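Long-range contact in pectate lyase 47 (PDB 1VBL), which cleaves pectate by elimination as a thermostable, calcium-binding member of polysaccharide lyase family 1: residues Gly292-Ser304 with Tyr393-Lys407. Residues are numbered along the deposited sequence; the frame is centred on the assembly and turned at random.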
ATOM      1  N   GLY A 292     -13.402   2.259   8.355  1.00 13.23           N
ATOM      2  CA  GLY A 292     -12.619   3.060   9.266  1.00 13.54           C
ATOM      3  C   GLY A 292     -12.701   4.561   9.328  1.00 14.20           C
ATOM      4  O   GLY A 292     -13.043   5.234   8.358  1.00 15.07           O
ATOM      5  N   GLN A 293     -12.383   5.062  10.514  1.00 14.25           N
ATOM      6  CA  GLN A 293     -12.305   6.486  10.764  1.00 13.29           C
ATOM      7  C   GLN A 293     -10.879   6.738  10.298  1.00 12.12           C
ATOM      8  O   GLN A 293      -9.910   6.481  11.018  1.00 12.20           O
ATOM      9  CB  GLN A 293     -12.471   6.776  12.253  1.00 13.14           C
ATOM     10  CG  GLN A 293     -13.926   6.636  12.690  1.00 15.03           C
ATOM     11  CD  GLN A 293     -14.157   6.942  14.158  1.00 16.84           C
ATOM     12  OE1 GLN A 293     -15.297   7.142  14.581  1.00 20.99           O
ATOM     13  NE2 GLN A 293     -13.089   6.974  14.942  1.00 16.65           N
ATOM     14  N   VAL A 294     -10.770   7.192   9.055  1.00 11.84           N
ATOM     15  CA  VAL A 294      -9.484   7.449   8.436  1.00  9.69           C
ATOM     16  C   VAL A 294      -9.253   8.948   8.285  1.00  9.18           C
ATOM     17  O   VAL A 294     -10.048   9.655   7.662  1.00  9.69           O
ATOM     18  CB  VAL A 294      -9.410   6.765   7.051  1.00 10.36           C
ATOM     19  CG1 VAL A 294      -8.076   7.075   6.393  1.00  9.57           C
ATOM     20  CG2 VAL A 294      -9.582   5.248   7.209  1.00  8.49           C
ATOM     21  N   HIS A 295      -8.157   9.414   8.875  1.00  9.49           N
ATOM     22  CA  HIS A 295      -7.783  10.823   8.839  1.00  8.69           C
ATOM     23  C   HIS A 295      -6.780  11.025   7.708  1.00  8.48           C
ATOM     24  O   HIS A 295      -5.685  10.454   7.720  1.00  7.65           O
ATOM     25  CB  HIS A 295      -7.153  11.230  10.174  1.00  7.23           C
ATOM     26  CG  HIS A 295      -7.037  12.713  10.365  1.00  9.76           C
ATOM     27  ND1 HIS A 295      -6.254  13.275  11.350  1.00  8.26           N
ATOM     28  CD2 HIS A 295      -7.633  13.744   9.723  1.00  9.76           C
ATOM     29  CE1 HIS A 295      -6.374  14.590  11.308  1.00 11.05           C
ATOM     30  NE2 HIS A 295      -7.207  14.902  10.331  1.00 10.29           N
ATOM     31  N   ILE A 296      -7.165  11.842   6.734  1.00  8.53           N
ATOM     32  CA  ILE A 296      -6.332  12.118   5.570  1.00  9.55           C
ATOM     33  C   ILE A 296      -6.014  13.606   5.535  1.00  9.25           C
ATOM     34  O   ILE A 296      -6.896  14.414   5.255  1.00 10.54           O
ATOM     35  CB  ILE A 296      -7.089  11.747   4.275  1.00 10.00           C
ATOM     36  CG1 ILE A 296      -7.514  10.275   4.333  1.00  9.69           C
ATOM     37  CG2 ILE A 296      -6.228  12.036   3.056  1.00 10.82           C
ATOM     38  CD1 ILE A 296      -8.326   9.830   3.128  1.00 11.62           C
ATOM     39  N   TYR A 297      -4.765  13.975   5.809  1.00  7.85           N
ATOM     40  CA  TYR A 297      -4.429  15.390   5.793  1.00  8.06           C
ATOM     41  C   TYR A 297      -3.030  15.739   5.306  1.00  7.38           C
ATOM     42  O   TYR A 297      -2.100  14.942   5.414  1.00  6.15           O
ATOM     43  CB  TYR A 297      -4.671  15.996   7.187  1.00  8.49           C
ATOM     44  CG  TYR A 297      -3.632  15.682   8.242  1.00 10.55           C
ATOM     45  CD1 TYR A 297      -2.522  16.512   8.425  1.00  8.59           C
ATOM     46  CD2 TYR A 297      -3.776  14.578   9.089  1.00  7.95           C
ATOM     47  CE1 TYR A 297      -1.586  16.256   9.427  1.00  8.75           C
ATOM     48  CE2 TYR A 297      -2.840  14.312  10.097  1.00 10.64           C
ATOM     49  CZ  TYR A 297      -1.749  15.158  10.258  1.00 10.72           C
ATOM     50  OH  TYR A 297      -0.825  14.900  11.249  1.00 11.27           O
ATOM     51  N   ASN A 298      -2.902  16.940   4.754  1.00  6.82           N
ATOM     52  CA  ASN A 298      -1.625  17.437   4.261  1.00  7.89           C
ATOM     53  C   ASN A 298      -0.928  16.520   3.260  1.00  8.55           C
ATOM     54  O   ASN A 298       0.299  16.434   3.245  1.00  8.39           O
ATOM     55  CB  ASN A 298      -0.687  17.703   5.439  1.00  8.79           C
ATOM     56  CG  ASN A 298      -1.060  18.951   6.221  1.00 10.19           C
ATOM     57  OD1 ASN A 298      -0.542  19.182   7.313  1.00 10.45           O
ATOM     58  ND2 ASN A 298      -1.954  19.767   5.664  1.00  9.40           N
ATOM     59  N   ASN A 299      -1.701  15.825   2.433  1.00  8.86           N
ATOM     60  CA  ASN A 299      -1.098  14.957   1.433  1.00  9.55           C
ATOM     61  C   ASN A 299      -1.045  15.734   0.130  1.00  9.75           C
ATOM     62  O   ASN A 299      -1.879  16.609  -0.108  1.00  9.39           O
ATOM     63  CB  ASN A 299      -1.924  13.686   1.251  1.00  8.94           C
ATOM     64  CG  ASN A 299      -1.903  12.807   2.481  1.00 10.40           C
ATOM     65  OD1 ASN A 299      -0.877  12.204   2.815  1.00  8.03           O
ATOM     66  ND2 ASN A 299      -3.033  12.742   3.176  1.00  9.21           N
ATOM     67  N   TYR A 300      -0.052  15.427  -0.696  1.00  9.92           N
ATOM     68  CA  TYR A 300       0.110  16.085  -1.982  1.00  8.78           C
ATOM     69  C   TYR A 300      -0.062  15.037  -3.083  1.00 10.12           C
ATOM     70  O   TYR A 300       0.646  14.028  -3.101  1.00  9.92           O
ATOM     71  CB  TYR A 300       1.495  16.733  -2.066  1.00  8.10           C
ATOM     72  CG  TYR A 300       1.789  17.385  -3.404  1.00 10.49           C
ATOM     73  CD1 TYR A 300       0.888  18.281  -3.978  1.00 11.32           C
ATOM     74  CD2 TYR A 300       2.970  17.104  -4.094  1.00 11.54           C
ATOM     75  CE1 TYR A 300       1.151  18.886  -5.211  1.00 12.00           C
ATOM     76  CE2 TYR A 300       3.244  17.699  -5.328  1.00 11.09           C
ATOM     77  CZ  TYR A 300       2.333  18.585  -5.880  1.00 13.18           C
ATOM     78  OH  TYR A 300       2.590  19.157  -7.103  1.00 15.05           O
ATOM     79  N   TYR A 301      -1.022  15.274  -3.974  1.00  9.45           N
ATOM     80  CA  TYR A 301      -1.320  14.358  -5.077  1.00 11.30           C
ATOM     81  C   TYR A 301      -0.959  15.088  -6.365  1.00 11.40           C
ATOM     82  O   TYR A 301      -1.468  16.176  -6.631  1.00 12.23           O
ATOM     83  CB  TYR A 301      -2.808  13.987  -5.088  1.00  9.65           C
ATOM     84  CG  TYR A 301      -3.334  13.457  -3.771  1.00 10.77           C
ATOM     85  CD1 TYR A 301      -3.612  14.320  -2.712  1.00  9.69           C
ATOM     86  CD2 TYR A 301      -3.551  12.090  -3.582  1.00 12.03           C
ATOM     87  CE1 TYR A 301      -4.092  13.839  -1.495  1.00  9.90           C
ATOM     88  CE2 TYR A 301      -4.032  11.597  -2.363  1.00 10.22           C
ATOM     89  CZ  TYR A 301      -4.297  12.479  -1.328  1.00 10.25           C
ATOM     90  OH  TYR A 301      -4.747  12.010  -0.114  1.00 12.35           O
ATOM     91  N   GLU A 302      -0.092  14.479  -7.166  1.00 11.10           N
ATOM     92  CA  GLU A 302       0.381  15.108  -8.392  1.00 11.39           C
ATOM     93  C   GLU A 302       0.275  14.150  -9.565  1.00 12.54           C
ATOM     94  O   GLU A 302       0.829  13.052  -9.530  1.00 11.26           O
ATOM     95  CB  GLU A 302       1.831  15.546  -8.166  1.00 12.51           C
ATOM     96  CG  GLU A 302       2.541  16.175  -9.337  1.00 16.83           C
ATOM     97  CD  GLU A 302       3.967  16.539  -8.972  1.00 20.18           C
ATOM     98  OE1 GLU A 302       4.188  17.630  -8.404  1.00 22.45           O
ATOM     99  OE2 GLU A 302       4.867  15.720  -9.233  1.00 22.94           O
ATOM    100  N   PHE A 303      -0.433  14.572 -10.611  1.00 12.12           N
ATOM    101  CA  PHE A 303      -0.626  13.711 -11.768  1.00 12.67           C
ATOM    102  C   PHE A 303      -0.366  14.388 -13.106  1.00 12.84           C
ATOM    103  O   PHE A 303      -0.720  15.549 -13.312  1.00 14.05           O
ATOM    104  CB  PHE A 303      -2.051  13.148 -11.766  1.00 11.12           C
ATOM    105  CG  PHE A 303      -2.486  12.594 -10.435  1.00 12.60           C
ATOM    106  CD1 PHE A 303      -3.096  13.415  -9.492  1.00 12.92           C
ATOM    107  CD2 PHE A 303      -2.272  11.252 -10.119  1.00 12.58           C
ATOM    108  CE1 PHE A 303      -3.494  12.913  -8.251  1.00 11.93           C
ATOM    109  CE2 PHE A 303      -2.662  10.739  -8.884  1.00 13.32           C
ATOM    110  CZ  PHE A 303      -3.277  11.574  -7.946  1.00 13.14           C
ATOM    111  N   SER A 304       0.253  13.640 -14.010  1.00 14.53           N
ATOM    112  CA  SER A 304       0.547  14.118 -15.355  1.00 15.44           C
ATOM    113  C   SER A 304      -0.097  13.148 -16.336  1.00 15.52           C
ATOM    114  O   SER A 304       0.036  11.934 -16.192  1.00 15.54           O
ATOM    115  CB  SER A 304       2.055  14.157 -15.600  1.00 16.07           C
ATOM    116  OG  SER A 304       2.326  14.407 -16.970  1.00 16.27           O
ATOM    117  N   TYR A 393      -3.164  14.231  16.196  1.00 15.10           N
ATOM    118  CA  TYR A 393      -2.299  14.973  15.297  1.00 16.05           C
ATOM    119  C   TYR A 393      -1.649  16.104  16.072  1.00 16.40           C
ATOM    120  O   TYR A 393      -2.237  16.655  17.005  1.00 15.72           O
ATOM    121  CB  TYR A 393      -3.058  15.520  14.075  1.00 17.62           C
ATOM    122  CG  TYR A 393      -4.126  16.554  14.363  1.00 19.82           C
ATOM    123  CD1 TYR A 393      -5.441  16.173  14.642  1.00 20.66           C
ATOM    124  CD2 TYR A 393      -3.833  17.917  14.309  1.00 21.22           C
ATOM    125  CE1 TYR A 393      -6.440  17.128  14.850  1.00 21.14           C
ATOM    126  CE2 TYR A 393      -4.822  18.878  14.516  1.00 21.45           C
ATOM    127  CZ  TYR A 393      -6.121  18.476  14.783  1.00 21.81           C
ATOM    128  OH  TYR A 393      -7.105  19.421  14.960  1.00 24.17           O
ATOM    129  N   HIS A 394      -0.418  16.428  15.701  1.00 15.58           N
ATOM    130  CA  HIS A 394       0.307  17.504  16.357  1.00 15.11           C
ATOM    131  C   HIS A 394       0.058  18.818  15.631  1.00 16.16           C
ATOM    132  O   HIS A 394      -0.234  19.838  16.256  1.00 15.64           O
ATOM    133  CB  HIS A 394       1.806  17.200  16.370  1.00 15.43           C
ATOM    134  CG  HIS A 394       2.215  16.225  17.430  1.00 15.03           C
ATOM    135  ND1 HIS A 394       2.938  16.596  18.542  1.00 14.37           N
ATOM    136  CD2 HIS A 394       1.985  14.897  17.556  1.00 16.24           C
ATOM    137  CE1 HIS A 394       3.138  15.538  19.308  1.00 15.36           C
ATOM    138  NE2 HIS A 394       2.570  14.493  18.733  1.00 17.73           N
ATOM    139  N   VAL A 395       0.162  18.784  14.305  1.00 14.80           N
ATOM    140  CA  VAL A 395      -0.026  19.979  13.501  1.00 16.23           C
ATOM    141  C   VAL A 395      -0.588  19.685  12.120  1.00 15.55           C
ATOM    142  O   VAL A 395      -0.211  18.703  11.485  1.00 15.48           O
ATOM    143  CB  VAL A 395       1.315  20.714  13.264  1.00 17.93           C
ATOM    144  CG1 VAL A 395       1.068  22.017  12.512  1.00 20.11           C
ATOM    145  CG2 VAL A 395       2.020  20.970  14.579  1.00 19.14           C
ATOM    146  N   ILE A 396      -1.486  20.546  11.662  1.00 14.23           N
ATOM    147  CA  ILE A 396      -2.040  20.425  10.323  1.00 13.75           C
ATOM    148  C   ILE A 396      -1.607  21.707   9.630  1.00 14.13           C
ATOM    149  O   ILE A 396      -1.961  22.806  10.057  1.00 13.75           O
ATOM    150  CB  ILE A 396      -3.578  20.334  10.325  1.00 15.76           C
ATOM    151  CG1 ILE A 396      -4.021  19.040  11.015  1.00 16.36           C
ATOM    152  CG2 ILE A 396      -4.095  20.363   8.890  1.00 14.28           C
ATOM    153  CD1 ILE A 396      -5.516  18.864  11.089  1.00 20.71           C
ATOM    154  N   HIS A 397      -0.814  21.574   8.574  1.00 13.34           N
ATOM    155  CA  HIS A 397      -0.332  22.745   7.854  1.00 13.57           C
ATOM    156  C   HIS A 397      -1.360  23.325   6.900  1.00 13.51           C
ATOM    157  O   HIS A 397      -2.253  22.617   6.429  1.00 13.18           O
ATOM    158  CB  HIS A 397       0.925  22.393   7.065  1.00 12.50           C
ATOM    159  CG  HIS A 397       2.009  21.799   7.903  1.00 13.80           C
ATOM    160  ND1 HIS A 397       2.624  22.493   8.923  1.00 16.19           N
ATOM    161  CD2 HIS A 397       2.571  20.568   7.891  1.00 13.30           C
ATOM    162  CE1 HIS A 397       3.517  21.713   9.504  1.00 14.15           C
ATOM    163  NE2 HIS A 397       3.505  20.539   8.898  1.00 17.12           N
ATOM    164  N   PRO A 398      -1.254  24.633   6.617  1.00 13.22           N
ATOM    165  CA  PRO A 398      -2.178  25.305   5.703  1.00 12.22           C
ATOM    166  C   PRO A 398      -1.953  24.692   4.328  1.00 12.01           C
ATOM    167  O   PRO A 398      -0.816  24.503   3.907  1.00  9.86           O
ATOM    168  CB  PRO A 398      -1.746  26.769   5.782  1.00 14.50           C
ATOM    169  CG  PRO A 398      -0.282  26.680   6.137  1.00 16.30           C
ATOM    170  CD  PRO A 398      -0.265  25.581   7.164  1.00 14.43           C
ATOM    171  N   THR A 399      -3.039  24.393   3.627  1.00 10.94           N
ATOM    172  CA  THR A 399      -2.948  23.743   2.325  1.00 11.43           C
ATOM    173  C   THR A 399      -1.935  24.281   1.311  1.00 11.77           C
ATOM    174  O   THR A 399      -1.246  23.500   0.647  1.00 11.37           O
ATOM    175  CB  THR A 399      -4.330  23.687   1.656  1.00 10.96           C
ATOM    176  OG1 THR A 399      -5.323  23.388   2.646  1.00 13.19           O
ATOM    177  CG2 THR A 399      -4.355  22.582   0.589  1.00 10.83           C
ATOM    178  N   PRO A 400      -1.818  25.610   1.168  1.00 11.18           N
ATOM    179  CA  PRO A 400      -0.832  26.052   0.173  1.00 12.37           C
ATOM    180  C   PRO A 400       0.634  25.723   0.478  1.00 11.05           C
ATOM    181  O   PRO A 400       1.476  25.742  -0.418  1.00 12.84           O
ATOM    182  CB  PRO A 400      -1.109  27.555   0.039  1.00 14.86           C
ATOM    183  CG  PRO A 400      -1.794  27.920   1.316  1.00 17.46           C
ATOM    184  CD  PRO A 400      -2.646  26.730   1.647  1.00 13.19           C
ATOM    185  N   SER A 401       0.936  25.394   1.729  1.00 10.28           N
ATOM    186  CA  SER A 401       2.305  25.047   2.114  1.00 13.34           C
ATOM    187  C   SER A 401       2.619  23.561   1.897  1.00 13.60           C
ATOM    188  O   SER A 401       3.783  23.149   1.932  1.00 12.73           O
ATOM    189  CB  SER A 401       2.532  25.387   3.590  1.00 16.56           C
ATOM    190  OG  SER A 401       2.310  26.763   3.836  1.00 22.52           O
ATOM    191  N   VAL A 402       1.581  22.761   1.664  1.00 12.72           N
ATOM    192  CA  VAL A 402       1.746  21.319   1.491  1.00 11.96           C
ATOM    193  C   VAL A 402       2.682  20.825   0.381  1.00 12.14           C
ATOM    194  O   VAL A 402       3.562  20.012   0.641  1.00 13.18           O
ATOM    195  CB  VAL A 402       0.362  20.629   1.345  1.00 13.79           C
ATOM    196  CG1 VAL A 402       0.531  19.160   0.950  1.00 12.52           C
ATOM    197  CG2 VAL A 402      -0.395  20.725   2.673  1.00 11.01           C
ATOM    198  N   PRO A 403       2.516  21.310  -0.862  1.00 13.03           N
ATOM    199  CA  PRO A 403       3.397  20.848  -1.946  1.00 13.37           C
ATOM    200  C   PRO A 403       4.896  20.982  -1.666  1.00 13.41           C
ATOM    201  O   PRO A 403       5.650  20.018  -1.796  1.00 11.86           O
ATOM    202  CB  PRO A 403       2.959  21.701  -3.135  1.00 14.12           C
ATOM    203  CG  PRO A 403       1.492  21.914  -2.863  1.00 14.85           C
ATOM    204  CD  PRO A 403       1.494  22.236  -1.380  1.00 13.75           C
ATOM    205  N   ALA A 404       5.325  22.182  -1.293  1.00 13.04           N
ATOM    206  CA  ALA A 404       6.738  22.422  -1.018  1.00 14.97           C
ATOM    207  C   ALA A 404       7.245  21.520   0.104  1.00 13.27           C
ATOM    208  O   ALA A 404       8.311  20.914  -0.005  1.00 13.93           O
ATOM    209  CB  ALA A 404       6.956  23.890  -0.656  1.00 15.31           C
ATOM    210  N   LEU A 405       6.472  21.428   1.179  1.00 12.43           N
ATOM    211  CA  LEU A 405       6.844  20.608   2.322  1.00 12.74           C
ATOM    212  C   LEU A 405       6.951  19.119   1.989  1.00 12.31           C
ATOM    213  O   LEU A 405       7.960  18.474   2.287  1.00 12.28           O
ATOM    214  CB  LEU A 405       5.825  20.795   3.449  1.00 13.70           C
ATOM    215  CG  LEU A 405       6.096  19.958   4.698  1.00 18.26           C
ATOM    216  CD1 LEU A 405       7.434  20.373   5.301  1.00 20.00           C
ATOM    217  CD2 LEU A 405       4.973  20.149   5.705  1.00 20.02           C
ATOM    218  N   VAL A 406       5.905  18.576   1.377  1.00 11.16           N
ATOM    219  CA  VAL A 406       5.877  17.162   1.026  1.00  9.31           C
ATOM    220  C   VAL A 406       6.942  16.809  -0.008  1.00  9.88           C
ATOM    221  O   VAL A 406       7.622  15.794   0.120  1.00 10.94           O
ATOM    222  CB  VAL A 406       4.478  16.752   0.504  1.00  9.55           C
ATOM    223  CG1 VAL A 406       4.492  15.304   0.018  1.00  8.91           C
ATOM    224  CG2 VAL A 406       3.447  16.912   1.619  1.00  9.71           C
ATOM    225  N   LYS A 407       7.104  17.646  -1.028  1.00 12.21           N
ATOM    226  CA  LYS A 407       8.112  17.363  -2.042  1.00 12.81           C
ATOM    227  C   LYS A 407       9.512  17.338  -1.432  1.00 14.45           C
ATOM    228  O   LYS A 407      10.370  16.553  -1.843  1.00 13.78           O
ATOM    229  CB  LYS A 407       8.039  18.397  -3.172  1.00 15.22           C
ATOM    230  CG  LYS A 407       6.813  18.217  -4.059  1.00 17.04           C
ATOM    231  CD  LYS A 407       6.859  19.074  -5.314  1.00 25.41           C
ATOM    232  CE  LYS A 407       6.588  20.533  -5.015  1.00 27.44           C
ATOM    233  NZ  LYS A 407       6.374  21.307  -6.269  1.00 31.75           N
TER
HETATM  234  O   HOH W   1       0.815  15.991  13.172  1.00 30.50           O
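In the parallel beta-helix of polysaccharide lyase family 1, the C-terminal part of the chain packs against the outside of the coil, and the meeting of N298, at the bend of strand 293-303, with H397 and V402 is a worked example of how polar and apolar groups share that task. The N298 amide holds the backbone of H397 at two points. H397 N points in the carbonyl plane at a lone pair of N298 OD1 (2.7 Å), while N298 ND2 donates to H397 O (3.0 Å), tilted from the plane of the H397 carbonyl. N327 ND2 also donates to H397 O. With CG anti to the carbonyl carbon (chi1 -74°), the amide faces the incoming loop, and V402 CG2 lies 3.5 Å from N298 ND2. Cut back to an alanine, this position would probably leave H397 N without its acceptor and open a gap beside V402.

On one side of this clamp, I396 CG1 sits over a face of the Y297 ring, and a water accepts from H394 N and donates to Y297 OH. H295, whose NE2 is hydrogen-bonded to Q326 OE1, turns its ring edge toward the face of Y393 in an offset edge-to-face pair, the planes 62° apart.

On the other side, helix 402-407 crosses strand 300-303 almost perpendicularly, at -89°. V402 and V406 press CG1 against Y300 CB. The Y300 ring lies across P403, whose CB makes a CH-pi contact over one face, 4.1 Å from the centroid. Y300 OH donates to E302 OE1 (2.6 Å) on its anti side, while K280 pairs with OE2; K407 CG packs 3.8 Å from Y300 CE2.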